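Local structure of coenzyme F420-dependent N(5),N(10)-methenyltetrahydromethanopterin reductase-related protein (Desulfurobacterium thermolithotrophum DSM 11699, 6HUZ) at the interface of chains A and B. The protein binds the iron-guanylylpyridinol cofactor of [Fe]-hydrogenases, of which it is a bacterial paralog, and uses tetrahydrofolate derivatives as substrates. Coordinates in Å, arbitrary orientation; residue numbers count along the deposited sequence, not the author numbering. Chains: chain A/B, Coenzyme F420-dependent N(5),N(10)-methenyltetrahydromethanopterin reductase-related protein.

The interface of chains A and B. Residues chain A 327, 336, 339, 342; chain B 322-323, 326.
One turn of B's helix 320-331, carrying B:Met322, B:Leu323 and B:His326, packs against A's helix 333-345, while A:Met327 joins from A's own helix 320-331; the backbones have helical torsions except at A:Ile339, whose phi of -122° departs from the regular helical value. The contact is apolar, one patch of the two-fold symmetric interface that joins the two copies in this assembly and is likely to be the functional dimer contact. A:Ile339 and B:His326 meet tip to tip: CG1 of the isoleucine sits over one face of the imidazole, offset toward the rim, 4.0 Å from the ring centroid. Its CD1 continues toward the NE2 side, 3.9 Å from that nitrogen. The ring's rotation is restrained from within its own helix by a hydrogen bond from B:His326 ND1 to the backbone O of B:Met322 at 3.0 Å. This bond lies in the imidazole plane, but the donor stands above the carbonyl plane, 43° out of it. An alanine in place of B:His326 would probably leave A:Ile339 CG1 and CD1 without the flat surface they rest on and open a gap between the helices. Farther along, B:Leu323 sends CD2 to A:Leu336 CD1 at 3.8 Å, and the same methyl lies 4.1 Å from A:Met327 CG. At the other end B:Met322 slides past A:Ile339, its chain extended at chi2 (177°) and then turned at chi3, which brings the terminal methyl CE to 3.5 Å from the backbone O of A:Ile339.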
loop_
_atom_site.group_PDB
_atom_site.type_symbol
_atom_site.label_atom_id
_atom_site.label_comp_id
_atom_site.label_asym_id
_atom_site.label_seq_id
_atom_site.Cartn_x
_atom_site.Cartn_y
_atom_site.Cartn_z
ATOM N N MET A 327 1.962 7.588 19.489
ATOM C CA MET A 327 0.642 7.749 20.101
ATOM C C MET A 327 0.515 6.874 21.345
ATOM O O MET A 327 0.061 7.361 22.387
ATOM C CB MET A 327 -0.461 7.390 19.104
ATOM C CG MET A 327 -0.784 8.518 18.180
ATOM S SD MET A 327 -1.542 9.888 19.094
ATOM C CE MET A 327 -3.219 9.327 19.090
ATOM N N LEU A 336 -5.704 5.150 22.034
ATOM C CA LEU A 336 -5.389 4.858 20.635
ATOM C C LEU A 336 -6.438 3.952 19.984
ATOM O O LEU A 336 -6.704 4.126 18.807
ATOM C CB LEU A 336 -3.967 4.269 20.504
ATOM C CG LEU A 336 -3.491 3.955 19.089
ATOM C CD1 LEU A 336 -3.701 5.117 18.150
ATOM C CD2 LEU A 336 -2.075 3.575 19.093
ATOM N N ILE A 339 -9.629 4.861 17.678
ATOM C CA ILE A 339 -9.278 5.297 16.317
ATOM C C ILE A 339 -9.546 4.136 15.327
ATOM O O ILE A 339 -10.138 4.333 14.262
ATOM C CB ILE A 339 -7.809 5.752 16.270
ATOM C CG1 ILE A 339 -7.658 7.214 16.764
ATOM C CG2 ILE A 339 -7.248 5.604 14.850
ATOM C CD1 ILE A 339 -7.872 7.461 18.278
ATOM N N GLU A 342 -13.322 4.104 14.496
ATOM C CA GLU A 342 -13.812 5.051 13.492
ATOM C C GLU A 342 -13.461 4.635 12.032
ATOM O O GLU A 342 -14.187 4.995 11.102
ATOM C CB GLU A 342 -13.269 6.453 13.805
ATOM C CG GLU A 342 -14.010 7.574 13.104
ATOM C CD GLU A 342 -13.414 8.941 13.367
ATOM O OE1 GLU A 342 -13.082 9.228 14.539
ATOM O OE2 GLU A 342 -13.277 9.724 12.399
ATOM N N MET B 322 -5.521 9.520 9.534
ATOM C CA MET B 322 -6.300 9.667 10.763
ATOM C C MET B 322 -5.345 9.872 11.947
ATOM O O MET B 322 -5.610 10.726 12.790
ATOM C CB MET B 322 -7.171 8.436 11.031
ATOM C CG MET B 322 -8.387 8.340 10.141
ATOM S SD MET B 322 -9.317 6.802 10.452
ATOM C CE MET B 322 -9.943 7.108 12.145
ATOM N N LEU B 323 -4.249 9.090 12.030
ATOM C CA LEU B 323 -3.261 9.258 13.113
ATOM C C LEU B 323 -2.602 10.655 12.962
ATOM O O LEU B 323 -2.306 11.321 13.947
ATOM C CB LEU B 323 -2.136 8.202 13.013
ATOM C CG LEU B 323 -2.466 6.766 13.440
ATOM C CD1 LEU B 323 -1.569 5.765 12.709
ATOM C CD2 LEU B 323 -2.281 6.588 14.915
ATOM N N HIS B 326 -4.978 13.417 14.360
ATOM C CA HIS B 326 -5.021 13.361 15.819
ATOM C C HIS B 326 -3.741 13.927 16.415
ATOM O O HIS B 326 -3.799 14.710 17.366
ATOM C CB HIS B 326 -5.214 11.917 16.299
ATOM C CG HIS B 326 -6.650 11.498 16.375
ATOM N ND1 HIS B 326 -7.295 10.911 15.291
ATOM C CD2 HIS B 326 -7.529 11.601 17.396
ATOM C CE1 HIS B 326 -8.535 10.671 15.691
ATOM N NE2 HIS B 326 -8.720 11.064 16.954
#